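Local coordinates for protein terminase, large subunit (Bacillus phage spp1, PDB 2WBN) that drives the packaging of viral DNA into empty capsids as an ATP-powered motor and, through the nuclease domain described here, cuts the genome to start and end packaging, at residues E37-D42 with V154-R159; L55-G60 with R116-L121; G132-P137 with F199-K204. All blocks are in the same frame, centred on the assembly; numbering follows the deposited sequence.

Contact 1. Residues E37-D42 with V154-R159; sequences EGIITD and VIDPLR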
ATOM      1  N   GLU A  37       9.690 -14.188   7.939  1.00 47.32           N
ATOM      2  CA  GLU A  37       8.768 -14.321   9.064  1.00 47.43           C
ATOM      3  C   GLU A  37       9.474 -13.887  10.341  1.00 47.05           C
ATOM      4  O   GLU A  37      10.600 -14.307  10.604  1.00 45.98           O
ATOM      5  CB  GLU A  37       8.253 -15.764   9.211  1.00 48.51           C
ATOM      6  CG  GLU A  37       7.363 -16.242   8.058  1.00 50.26           C
ATOM      7  CD  GLU A  37       6.672 -17.577   8.330  1.00 53.51           C
ATOM      8  OE1 GLU A  37       7.165 -18.341   9.172  1.00 56.89           O
ATOM      9  OE2 GLU A  37       5.624 -17.849   7.711  1.00 57.72           O
ATOM     10  N   GLY A  38       8.801 -13.032  11.111  1.00 46.72           N
ATOM     11  CA  GLY A  38       9.363 -12.453  12.317  1.00 46.90           C
ATOM     12  C   GLY A  38      10.330 -11.296  12.160  1.00 46.58           C
ATOM     13  O   GLY A  38      10.835 -10.814  13.149  1.00 45.52           O
ATOM     14  N   ILE A  39      10.587 -10.832  10.938  1.00 46.13           N
ATOM     15  CA  ILE A  39      11.594  -9.794  10.707  1.00 46.30           C
ATOM     16  C   ILE A  39      11.217  -8.440  11.342  1.00 46.81           C
ATOM     17  O   ILE A  39      12.089  -7.607  11.580  1.00 45.72           O
ATOM     18  CB  ILE A  39      11.868  -9.626   9.178  1.00 47.03           C
ATOM     19  CG1 ILE A  39      13.229  -8.985   8.914  1.00 47.91           C
ATOM     20  CG2 ILE A  39      10.712  -8.853   8.492  1.00 44.92           C
ATOM     21  CD1 ILE A  39      13.608  -9.021   7.424  1.00 49.56           C
ATOM     22  N   ILE A  40       9.929  -8.215  11.613  1.00 46.30           N
ATOM     23  CA  ILE A  40       9.494  -7.021  12.354  1.00 47.19           C
ATOM     24  C   ILE A  40       8.947  -7.461  13.715  1.00 47.38           C
ATOM     25  O   ILE A  40       7.991  -8.230  13.767  1.00 47.37           O
ATOM     26  CB  ILE A  40       8.418  -6.218  11.584  1.00 47.02           C
ATOM     27  CG1 ILE A  40       9.003  -5.671  10.271  1.00 47.73           C
ATOM     28  CG2 ILE A  40       7.893  -5.072  12.443  1.00 47.44           C
ATOM     29  CD1 ILE A  40       7.978  -5.263   9.232  1.00 45.00           C
ATOM     30  N   THR A  41       9.566  -6.994  14.805  1.00 48.12           N
ATOM     31  CA  THR A  41       9.142  -7.377  16.164  1.00 48.10           C
ATOM     32  C   THR A  41       8.010  -6.487  16.687  1.00 49.07           C
ATOM     33  O   THR A  41       7.764  -5.372  16.201  1.00 48.87           O
ATOM     34  CB  THR A  41      10.303  -7.320  17.200  1.00 48.21           C
ATOM     35  OG1 THR A  41      10.792  -5.980  17.291  1.00 46.89           O
ATOM     36  CG2 THR A  41      11.456  -8.276  16.833  1.00 47.23           C
ATOM     37  N   ASP A  42       7.314  -7.000  17.689  1.00 49.97           N
ATOM     38  CA  ASP A  42       6.286  -6.230  18.384  1.00 50.88           C
ATOM     39  C   ASP A  42       6.849  -4.914  18.945  1.00 50.96           C
ATOM     40  O   ASP A  42       6.200  -3.866  18.868  1.00 51.26           O
ATOM     41  CB  ASP A  42       5.710  -7.075  19.520  1.00 51.35           C
ATOM     42  CG  ASP A  42       4.609  -8.020  19.059  1.00 52.46           C
ATOM     43  OD1 ASP A  42       4.324  -8.124  17.838  1.00 53.32           O
ATOM     44  OD2 ASP A  42       4.026  -8.678  19.949  1.00 55.65           O
ATOM     45  N   VAL A 154      10.720  -3.747   3.733  1.00 42.61           N
ATOM     46  CA  VAL A 154      10.828  -4.751   4.789  1.00 42.50           C
ATOM     47  C   VAL A 154       9.442  -5.240   5.122  1.00 42.90           C
ATOM     48  O   VAL A 154       8.574  -4.456   5.542  1.00 44.06           O
ATOM     49  CB  VAL A 154      11.507  -4.204   6.069  1.00 42.34           C
ATOM     50  CG1 VAL A 154      11.701  -5.313   7.091  1.00 41.88           C
ATOM     51  CG2 VAL A 154      12.845  -3.552   5.738  1.00 43.77           C
ATOM     52  N   ILE A 155       9.236  -6.536   4.933  1.00 42.83           N
ATOM     53  CA  ILE A 155       7.927  -7.147   5.047  1.00 43.76           C
ATOM     54  C   ILE A 155       8.020  -8.435   5.842  1.00 43.81           C
ATOM     55  O   ILE A 155       8.818  -9.332   5.530  1.00 44.28           O
ATOM     56  CB  ILE A 155       7.306  -7.477   3.658  1.00 43.27           C
ATOM     57  CG1 ILE A 155       7.370  -6.281   2.696  1.00 43.89           C
ATOM     58  CG2 ILE A 155       5.813  -7.954   3.819  1.00 45.14           C
ATOM     59  CD1 ILE A 155       7.152  -6.687   1.232  1.00 42.12           C
ATOM     60  N   ASP A 156       7.162  -8.536   6.844  1.00 44.34           N
ATOM     61  CA  ASP A 156       7.041  -9.723   7.664  1.00 44.42           C
ATOM     62  C   ASP A 156       5.752 -10.444   7.251  1.00 44.78           C
ATOM     63  O   ASP A 156       4.638  -9.938   7.521  1.00 45.48           O
ATOM     64  CB  ASP A 156       6.956  -9.272   9.109  1.00 44.64           C
ATOM     65  CG  ASP A 156       7.044 -10.406  10.111  1.00 45.34           C
ATOM     66  OD1 ASP A 156       6.723 -11.577   9.779  1.00 48.12           O
ATOM     67  OD2 ASP A 156       7.415 -10.089  11.272  1.00 45.29           O
ATOM     68  N   PRO A 157       5.879 -11.613   6.599  1.00 45.16           N
ATOM     69  CA  PRO A 157       4.684 -12.322   6.177  1.00 45.21           C
ATOM     70  C   PRO A 157       3.759 -12.735   7.319  1.00 45.29           C
ATOM     71  O   PRO A 157       2.617 -13.054   7.086  1.00 44.85           O
ATOM     72  CB  PRO A 157       5.230 -13.552   5.455  1.00 44.95           C
ATOM     73  CG  PRO A 157       6.586 -13.234   5.118  1.00 46.90           C
ATOM     74  CD  PRO A 157       7.092 -12.364   6.231  1.00 45.07           C
ATOM     75  N   LEU A 158       4.256 -12.781   8.550  1.00 46.42           N
ATOM     76  CA  LEU A 158       3.388 -13.070   9.687  1.00 45.74           C
ATOM     77  C   LEU A 158       2.386 -11.947   9.960  1.00 46.05           C
ATOM     78  O   LEU A 158       1.299 -12.200  10.485  1.00 45.72           O
ATOM     79  CB  LEU A 158       4.237 -13.347  10.941  1.00 46.57           C
ATOM     80  CG  LEU A 158       5.150 -14.563  10.864  1.00 46.91           C
ATOM     81  CD1 LEU A 158       5.917 -14.794  12.203  1.00 47.80           C
ATOM     82  CD2 LEU A 158       4.342 -15.798  10.520  1.00 47.90           C
ATOM     83  N   ARG A 159       2.752 -10.716   9.597  1.00 45.26           N
ATOM     84  CA  ARG A 159       1.914  -9.541   9.805  1.00 45.41           C
ATOM     85  C   ARG A 159       1.145  -9.179   8.568  1.00 44.94           C
ATOM     86  O   ARG A 159      -0.041  -8.836   8.661  1.00 45.51           O
ATOM     87  CB  ARG A 159       2.773  -8.331  10.174  1.00 45.06           C
ATOM     88  CG  ARG A 159       3.580  -8.531  11.404  1.00 45.46           C
ATOM     89  CD  ARG A 159       4.483  -7.345  11.738  1.00 44.67           C
ATOM     90  NE  ARG A 159       5.255  -7.678  12.922  1.00 45.94           N
ATOM     91  CZ  ARG A 159       4.824  -7.536  14.174  1.00 47.86           C
ATOM     92  NH1 ARG A 159       3.627  -7.017  14.438  1.00 47.27           N
ATOM     93  NH2 ARG A 159       5.606  -7.914  15.171  1.00 47.99           N
TER
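With CG of Asp156 turned opposite its own backbone N (chi1 -171°), the carboxylate reaches the backbone of Gly38 and Ile40, while the side chain of Arg159, stretched out from CG to NE, presents the NE/NH2 edge of its guanidinium to the carbonyl oxygen of Ile40. Gly38 N donates to Asp156 OD1 at 2.9 Å and Ile40 N to Asp156 OD2 at 3.2 Å, each coming from above the carboxylate plane. OD1 also accepts from Leu158 N, on the opposite face from Gly38 N, which makes residues 156-158 an Asx turn; both oxygens are thus engaged and the carboxylate is fixed in rotation. Arg159 grips a single acceptor side-on: NH2 lies 2.8 Å and NE 2.9 Å from Ile40 O, both from one face of the carbonyl. NH2 then continues to Asp42 OD1 at 3.0 Å, a nearly straight salt bridge (161°) to the anti side of a carboxylate tilted 66° from the guanidinium. Strand 152-155 belongs to the central mixed sheet of an RNase H-like fold, so this network fastens the loop between strand 33-35 and helix 42-47 onto the end of the neighbouring parallel strand, where Ile155 and Gln34 share backbone bonding. Apolar packing flanks the polar centre. CG2 of Ile39 rests 3.9 Å from Val154 CG1, and Ile40 CG1 approaches the same methyl more loosely, its side chain crossing that of Val154 at a slant. At the solvent-facing end Leu158 crosses Glu37 at about a right angle, laying CD2 3.7 Å from Glu37 CD, and Pro157 CD abuts the backbone N of Glu37.

Contact 2. Residues L55-G60 with R116-L121; sequences LDFGYG and RSIDAL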
ATOM      1  N   LEU A  55      -5.119   3.208   0.629  1.00 44.91           N
ATOM      2  CA  LEU A  55      -6.337   2.428   0.459  1.00 44.55           C
ATOM      3  C   LEU A  55      -6.729   2.416  -0.997  1.00 44.47           C
ATOM      4  O   LEU A  55      -6.868   3.470  -1.612  1.00 44.81           O
ATOM      5  CB  LEU A  55      -7.469   3.007   1.313  1.00 44.78           C
ATOM      6  CG  LEU A  55      -8.844   2.360   1.130  1.00 43.59           C
ATOM      7  CD1 LEU A  55      -8.835   0.889   1.492  1.00 44.92           C
ATOM      8  CD2 LEU A  55      -9.870   3.108   1.954  1.00 44.28           C
ATOM      9  N   ASP A  56      -6.876   1.215  -1.544  1.00 44.47           N
ATOM     10  CA  ASP A  56      -7.473   1.007  -2.822  1.00 45.19           C
ATOM     11  C   ASP A  56      -8.826   0.330  -2.601  1.00 45.01           C
ATOM     12  O   ASP A  56      -8.910  -0.626  -1.848  1.00 45.12           O
ATOM     13  CB  ASP A  56      -6.585   0.149  -3.715  1.00 45.59           C
ATOM     14  CG  ASP A  56      -7.112   0.091  -5.142  1.00 46.49           C
ATOM     15  OD1 ASP A  56      -8.127  -0.610  -5.383  1.00 47.75           O
ATOM     16  OD2 ASP A  56      -6.554   0.790  -6.016  1.00 50.77           O
ATOM     17  N   PHE A  57      -9.870   0.830  -3.257  1.00 45.48           N
ATOM     18  CA  PHE A  57     -11.237   0.381  -2.988  1.00 45.50           C
ATOM     19  C   PHE A  57     -11.651  -0.919  -3.660  1.00 46.72           C
ATOM     20  O   PHE A  57     -12.683  -1.505  -3.301  1.00 46.37           O
ATOM     21  CB  PHE A  57     -12.236   1.483  -3.343  1.00 45.59           C
ATOM     22  CG  PHE A  57     -12.208   2.640  -2.392  1.00 42.58           C
ATOM     23  CD1 PHE A  57     -11.673   3.854  -2.776  1.00 41.69           C
ATOM     24  CD2 PHE A  57     -12.683   2.497  -1.090  1.00 43.35           C
ATOM     25  CE1 PHE A  57     -11.626   4.931  -1.883  1.00 42.38           C
ATOM     26  CE2 PHE A  57     -12.639   3.556  -0.194  1.00 42.43           C
ATOM     27  CZ  PHE A  57     -12.101   4.774  -0.591  1.00 42.22           C
ATOM     28  N   GLY A  58     -10.872  -1.378  -4.630  1.00 47.00           N
ATOM     29  CA  GLY A  58     -11.282  -2.545  -5.395  1.00 48.58           C
ATOM     30  C   GLY A  58     -12.302  -2.114  -6.435  1.00 49.92           C
ATOM     31  O   GLY A  58     -12.867  -1.032  -6.359  1.00 52.13           O
ATOM     32  N   TYR A  59     -12.518  -2.974  -7.396  1.00 50.81           N
ATOM     33  CA  TYR A  59     -13.364  -2.706  -8.526  1.00 50.79           C
ATOM     34  C   TYR A  59     -13.493  -4.030  -9.268  1.00 51.37           C
ATOM     35  O   TYR A  59     -12.494  -4.721  -9.510  1.00 51.84           O
ATOM     36  CB  TYR A  59     -12.748  -1.628  -9.418  1.00 50.95           C
ATOM     37  CG  TYR A  59     -13.556  -1.324 -10.663  1.00 50.71           C
ATOM     38  CD1 TYR A  59     -14.873  -0.924 -10.575  1.00 50.05           C
ATOM     39  CD2 TYR A  59     -12.996  -1.444 -11.932  1.00 51.65           C
ATOM     40  CE1 TYR A  59     -15.619  -0.665 -11.716  1.00 49.30           C
ATOM     41  CE2 TYR A  59     -13.742  -1.172 -13.086  1.00 50.16           C
ATOM     42  CZ  TYR A  59     -15.041  -0.780 -12.973  1.00 48.79           C
ATOM     43  OH  TYR A  59     -15.780  -0.515 -14.117  1.00 49.08           O
ATOM     44  N   GLY A  60     -14.725  -4.400  -9.606  1.00 52.70           N
ATOM     45  CA  GLY A  60     -15.003  -5.700 -10.207  1.00 53.23           C
ATOM     46  C   GLY A  60     -14.578  -6.754  -9.204  1.00 53.81           C
ATOM     47  O   GLY A  60     -14.898  -6.633  -8.016  1.00 54.43           O
ATOM     48  N   ARG A 116     -17.103   8.983  -3.814  1.00 41.99           N
ATOM     49  CA  ARG A 116     -18.228   8.831  -2.882  1.00 42.56           C
ATOM     50  C   ARG A 116     -17.935   7.748  -1.825  1.00 42.38           C
ATOM     51  O   ARG A 116     -18.539   7.755  -0.751  1.00 42.64           O
ATOM     52  CB  ARG A 116     -19.527   8.522  -3.616  1.00 42.55           C
ATOM     53  CG  ARG A 116     -19.850   9.401  -4.849  1.00 45.89           C
ATOM     54  CD  ARG A 116     -19.699  10.882  -4.607  1.00 46.83           C
ATOM     55  NE  ARG A 116     -20.939  11.533  -4.249  1.00 48.92           N
ATOM     56  CZ  ARG A 116     -21.279  11.982  -3.044  1.00 48.86           C
ATOM     57  NH1 ARG A 116     -20.471  11.829  -2.010  1.00 52.95           N
ATOM     58  NH2 ARG A 116     -22.450  12.564  -2.870  1.00 45.98           N
ATOM     59  N   SER A 117     -17.023   6.823  -2.125  1.00 42.54           N
ATOM     60  CA  SER A 117     -16.562   5.854  -1.113  1.00 42.08           C
ATOM     61  C   SER A 117     -15.746   6.572  -0.064  1.00 41.85           C
ATOM     62  O   SER A 117     -15.850   6.271   1.118  1.00 42.30           O
ATOM     63  CB  SER A 117     -15.743   4.733  -1.727  1.00 42.19           C
ATOM     64  OG  SER A 117     -16.546   3.971  -2.601  1.00 43.36           O
ATOM     65  N   ILE A 118     -14.923   7.513  -0.504  1.00 41.70           N
ATOM     66  CA  ILE A 118     -14.204   8.408   0.405  1.00 42.32           C
ATOM     67  C   ILE A 118     -15.170   9.219   1.287  1.00 43.31           C
ATOM     68  O   ILE A 118     -15.021   9.246   2.511  1.00 43.99           O
ATOM     69  CB  ILE A 118     -13.257   9.327  -0.371  1.00 42.23           C
ATOM     70  CG1 ILE A 118     -12.118   8.499  -0.984  1.00 42.57           C
ATOM     71  CG2 ILE A 118     -12.682  10.417   0.538  1.00 43.67           C
ATOM     72  CD1 ILE A 118     -11.218   9.282  -1.872  1.00 43.30           C
ATOM     73  N   ASP A 119     -16.161   9.844   0.661  1.00 43.64           N
ATOM     74  CA  ASP A 119     -17.201  10.598   1.381  1.00 44.87           C
ATOM     75  C   ASP A 119     -17.877   9.680   2.410  1.00 44.85           C
ATOM     76  O   ASP A 119     -18.021  10.045   3.567  1.00 45.51           O
ATOM     77  CB  ASP A 119     -18.271  11.114   0.412  1.00 45.03           C
ATOM     78  CG  ASP A 119     -17.791  12.271  -0.485  1.00 47.19           C
ATOM     79  OD1 ASP A 119     -16.788  12.944  -0.183  1.00 50.90           O
ATOM     80  OD2 ASP A 119     -18.460  12.525  -1.508  1.00 48.29           O
ATOM     81  N   ALA A 120     -18.282   8.490   1.971  1.00 45.04           N
ATOM     82  CA  ALA A 120     -18.917   7.491   2.842  1.00 45.14           C
ATOM     83  C   ALA A 120     -18.098   7.167   4.094  1.00 45.18           C
ATOM     84  O   ALA A 120     -18.627   7.185   5.204  1.00 44.46           O
ATOM     85  CB  ALA A 120     -19.195   6.201   2.064  1.00 45.00           C
ATOM     86  N   LEU A 121     -16.814   6.866   3.912  1.00 45.53           N
ATOM     87  CA  LEU A 121     -15.949   6.550   5.058  1.00 46.50           C
ATOM     88  C   LEU A 121     -15.845   7.725   6.034  1.00 47.05           C
ATOM     89  O   LEU A 121     -15.788   7.510   7.244  1.00 46.20           O
ATOM     90  CB  LEU A 121     -14.551   6.110   4.613  1.00 46.32           C
ATOM     91  CG  LEU A 121     -14.404   4.660   4.132  1.00 46.93           C
ATOM     92  CD1 LEU A 121     -13.015   4.471   3.539  1.00 48.98           C
ATOM     93  CD2 LEU A 121     -14.644   3.636   5.251  1.00 48.32           C
TER
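Phe57 lies at the centre of this contact, its ring packed against Ser117 and Leu121 of the helix. Ser117 offers its CB to one face: the carbon lies 3.7 Å from the ring centroid and 14° off the normal, a CH-pi contact, while its hydroxyl turns aside to Glu114. The opposite face is met, toward its rim, by CG of Leu55, two residues earlier, so the aromatic is covered on both faces. With CG of Phe57 opposite its carbonyl carbon (chi1 -71°), the ring extends to the helix and its far rim meets two aliphatic chains. Leu121 CD1 sits in the ring plane, 3.9 Å from Phe57 CE2, and CG1 of Ile118 comes within 3.7 Å of Phe57 CE1, its side chain crossing the phenyl at about a right angle. Leu121 CD1 also meets Leu55 CD2 tip to tip at 3.8 Å. No hydrogen bond joins the two segments. Between Leu55 and Phe57, Asp56 faces elsewhere as a catalytic ligand of both manganese ions; its OD1 accepts from Gly58 N in an Asx turn, and Tyr197 holds OD2. The packing thus holds both neighbours of a metal ligand and probably helps to position it. Strand 51-56 pairs here with strand 108-110, which leads to the second ligand, Asp111, whose OD2 is hydrogen-bonded to Phe57 N; Leu91 of helix 91-100 and Ile130 of strand 130-132 also pack against helix 115-124.

Contact 3. Residues G132-P137 with F199-K204; sequences GAKKGP and FERDMK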
ATOM      1  N   GLY A 132      -8.492  11.853  -0.670  1.00 51.49           N
ATOM      2  CA  GLY A 132      -8.223  11.323  -1.988  1.00 51.53           C
ATOM      3  C   GLY A 132      -6.764  11.502  -2.352  1.00 52.10           C
ATOM      4  O   GLY A 132      -6.156  12.528  -2.010  1.00 51.50           O
ATOM      5  N   ALA A 133      -6.192  10.494  -3.013  1.00 51.84           N
ATOM      6  CA  ALA A 133      -4.878  10.629  -3.617  1.00 52.20           C
ATOM      7  C   ALA A 133      -4.919  11.803  -4.587  1.00 52.96           C
ATOM      8  O   ALA A 133      -5.791  11.867  -5.439  1.00 51.80           O
ATOM      9  CB  ALA A 133      -4.486   9.362  -4.353  1.00 52.41           C
ATOM     10  N   LYS A 134      -3.973  12.726  -4.430  1.00 53.79           N
ATOM     11  CA  LYS A 134      -3.856  13.891  -5.306  1.00 55.22           C
ATOM     12  C   LYS A 134      -3.300  13.522  -6.678  1.00 55.73           C
ATOM     13  O   LYS A 134      -3.683  14.121  -7.687  1.00 55.58           O
ATOM     14  CB  LYS A 134      -2.976  14.971  -4.659  1.00 55.30           C
ATOM     15  CG  LYS A 134      -3.654  15.693  -3.500  1.00 56.60           C
ATOM     16  CD  LYS A 134      -2.710  16.668  -2.799  1.00 58.24           C
ATOM     17  CE  LYS A 134      -3.487  17.693  -1.961  1.00 59.56           C
ATOM     18  NZ  LYS A 134      -4.463  17.020  -1.040  1.00 60.06           N
ATOM     19  N   LYS A 135      -2.400  12.544  -6.718  1.00 56.32           N
ATOM     20  CA  LYS A 135      -1.763  12.172  -7.974  1.00 56.97           C
ATOM     21  C   LYS A 135      -2.728  11.397  -8.860  1.00 57.56           C
ATOM     22  O   LYS A 135      -3.656  10.759  -8.371  1.00 57.43           O
ATOM     23  CB  LYS A 135      -0.485  11.375  -7.735  1.00 57.19           C
ATOM     24  CG  LYS A 135       0.703  12.218  -7.281  1.00 57.07           C
ATOM     25  CD  LYS A 135       1.981  11.416  -7.416  1.00 57.49           C
ATOM     26  CE  LYS A 135       3.229  12.205  -7.057  1.00 57.76           C
ATOM     27  NZ  LYS A 135       4.365  11.246  -7.048  1.00 57.51           N
ATOM     28  N   GLY A 136      -2.497  11.480 -10.169  1.00 58.26           N
ATOM     29  CA  GLY A 136      -3.425  10.961 -11.165  1.00 58.78           C
ATOM     30  C   GLY A 136      -2.982   9.639 -11.749  1.00 58.91           C
ATOM     31  O   GLY A 136      -2.029   9.042 -11.265  1.00 59.19           O
ATOM     32  N   PRO A 137      -3.674   9.176 -12.807  1.00 59.16           N
ATOM     33  CA  PRO A 137      -3.313   7.903 -13.436  1.00 59.18           C
ATOM     34  C   PRO A 137      -1.922   7.912 -14.087  1.00 59.15           C
ATOM     35  O   PRO A 137      -1.274   6.861 -14.147  1.00 60.36           O
ATOM     36  CB  PRO A 137      -4.415   7.697 -14.484  1.00 59.23           C
ATOM     37  CG  PRO A 137      -5.528   8.640 -14.085  1.00 59.36           C
ATOM     38  CD  PRO A 137      -4.841   9.801 -13.459  1.00 59.43           C
ATOM     39  N   PHE A 199       2.415   6.634  -0.077  1.00 47.50           N
ATOM     40  CA  PHE A 199       3.676   7.380  -0.190  1.00 47.99           C
ATOM     41  C   PHE A 199       3.714   8.469  -1.263  1.00 48.28           C
ATOM     42  O   PHE A 199       4.789   9.000  -1.552  1.00 48.07           O
ATOM     43  CB  PHE A 199       4.812   6.404  -0.452  1.00 48.22           C
ATOM     44  CG  PHE A 199       5.195   5.630   0.755  1.00 48.20           C
ATOM     45  CD1 PHE A 199       4.629   4.393   1.007  1.00 48.27           C
ATOM     46  CD2 PHE A 199       6.061   6.174   1.686  1.00 48.87           C
ATOM     47  CE1 PHE A 199       4.975   3.677   2.154  1.00 48.28           C
ATOM     48  CE2 PHE A 199       6.401   5.464   2.825  1.00 48.49           C
ATOM     49  CZ  PHE A 199       5.846   4.229   3.060  1.00 48.58           C
ATOM     50  N   GLU A 200       2.567   8.825  -1.842  1.00 48.95           N
ATOM     51  CA  GLU A 200       2.581   9.799  -2.944  1.00 49.35           C
ATOM     52  C   GLU A 200       3.183  11.157  -2.552  1.00 49.73           C
ATOM     53  O   GLU A 200       3.809  11.807  -3.379  1.00 49.79           O
ATOM     54  CB  GLU A 200       1.189   9.969  -3.578  1.00 49.00           C
ATOM     55  CG  GLU A 200       0.161  10.673  -2.711  1.00 49.60           C
ATOM     56  CD  GLU A 200      -1.043  11.187  -3.503  1.00 48.99           C
ATOM     57  OE1 GLU A 200      -1.296  10.733  -4.639  1.00 48.84           O
ATOM     58  OE2 GLU A 200      -1.738  12.069  -2.972  1.00 49.07           O
ATOM     59  N   ARG A 201       3.000  11.579  -1.299  1.00 50.59           N
ATOM     60  CA  ARG A 201       3.500  12.897  -0.851  1.00 51.24           C
ATOM     61  C   ARG A 201       4.985  12.880  -0.487  1.00 52.17           C
ATOM     62  O   ARG A 201       5.551  13.927  -0.177  1.00 51.85           O
ATOM     63  CB  ARG A 201       2.726  13.422   0.369  1.00 51.31           C
ATOM     64  CG  ARG A 201       1.201  13.307   0.311  1.00 52.40           C
ATOM     65  CD  ARG A 201       0.594  14.039  -0.877  1.00 53.91           C
ATOM     66  NE  ARG A 201      -0.808  13.664  -1.083  1.00 55.10           N
ATOM     67  CZ  ARG A 201      -1.835  14.100  -0.352  1.00 56.54           C
ATOM     68  NH1 ARG A 201      -1.646  14.957   0.649  1.00 57.23           N
ATOM     69  NH2 ARG A 201      -3.072  13.685  -0.638  1.00 56.56           N
ATOM     70  N   ASP A 202       5.616  11.708  -0.498  1.00 52.92           N
ATOM     71  CA  ASP A 202       7.011  11.604  -0.084  1.00 54.28           C
ATOM     72  C   ASP A 202       7.971  11.528  -1.262  1.00 55.29           C
ATOM     73  O   ASP A 202       9.167  11.398  -1.068  1.00 55.15           O
ATOM     74  CB  ASP A 202       7.187  10.386   0.809  1.00 53.94           C
ATOM     75  CG  ASP A 202       6.440  10.518   2.112  1.00 54.23           C
ATOM     76  OD1 ASP A 202       5.408   9.833   2.290  1.00 51.73           O
ATOM     77  OD2 ASP A 202       6.894  11.301   2.972  1.00 52.86           O
HETATM   78  N   MSE A 203       7.453  11.643  -2.482  1.00 56.84           N
HETATM   79  CA  MSE A 203       8.250  11.347  -3.668  1.00 58.02           C
HETATM   80  C   MSE A 203       8.805  12.610  -4.332  1.00 58.62           C
HETATM   81  O   MSE A 203       8.416  13.725  -3.979  1.00 58.80           O
HETATM   82  CB  MSE A 203       7.428  10.533  -4.649  1.00 58.35           C
HETATM   83  CG  MSE A 203       6.763   9.337  -4.009  1.00 59.09           C
HETATM   84 SE   MSE A 203       5.626   8.432  -5.261  1.00 62.68          SE
HETATM   85  CE  MSE A 203       5.121   6.881  -4.168  1.00 59.81           C
ATOM     86  N   LYS A 204       9.713  12.392  -5.292  1.00 59.54           N
ATOM     87  CA  LYS A 204      10.624  13.409  -5.876  1.00 60.15           C
ATOM     88  C   LYS A 204      11.983  13.367  -5.172  1.00 60.33           C
ATOM     89  O   LYS A 204      12.269  14.180  -4.292  1.00 60.68           O
ATOM     90  CB  LYS A 204      10.061  14.848  -5.873  1.00 60.42           C
ATOM     91  CG  LYS A 204       8.810  15.033  -6.729  1.00 61.10           C
ATOM     92  CD  LYS A 204       8.473  16.497  -6.914  1.00 62.33           C
ATOM     93  CE  LYS A 204       7.170  16.648  -7.690  1.00 62.94           C
ATOM     94  NZ  LYS A 204       6.891  18.064  -8.060  1.00 63.52           N
TER
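This is a polar contact, in which one buried carboxylate takes two successive backbone N-H groups; it joins the loop leaving edge strand 130-132 to the segment that follows helix 190-198. The carboxylate is that of Glu200. Its CG stands between the backbone N and the carbonyl carbon (chi1 70°) and the chain beyond is extended, which carries the carboxylate to the loop. OE2 accepts from Lys134 N at 2.7 Å on the syn lone pair, and OE1 accepts from Lys135 N at 3.0 Å, also on the syn side but 30° out of plane. Arg201 NE takes the anti side of OE2 at 2.6 Å in a nearly straight salt bridge, so that oxygen is gripped from two directions and the group is held against rotation. Over the guanidinium lies the aliphatic part of Lys134, CD 3.7 Å from Arg201 CZ; Glu131 draws both positive ends together, probably offsetting their repulsion. Lys135 runs past Glu200 in the opposite direction, until NZ stands 3.6 Å from SE of Met203, present as selenomethionine. Ala133 is backbone-bonded to Ala110. The contact thus joins the segment after helix 190-198 to the edge of the central sheet in this RNase H-like nuclease domain, close to the metal site with Asp56 and Asp111.

From the N terminus, the chain leaves strand 33-35 through residues 37-42, which meet residues 154-159, where contact 1 closes a loop with 111 residues between its two segments. Within that loop strand 51-56 runs to residues 55-60, and contact 2 closes on helix 115-124, so it is wholly enclosed by contact 1. Contact 3 opens only afterwards, at 132-137, and closes at 199-204, the end of the modelled chain; contacts 1 and 3 therefore cross. Contact 1 lies at one edge of the central sheet, by strands 33-35 and 152-155, while contacts 2 and 3 lie across the chain's centre from it. Those two touch, Ile118 CD1 packing 3.6 Å from Gly132 CA.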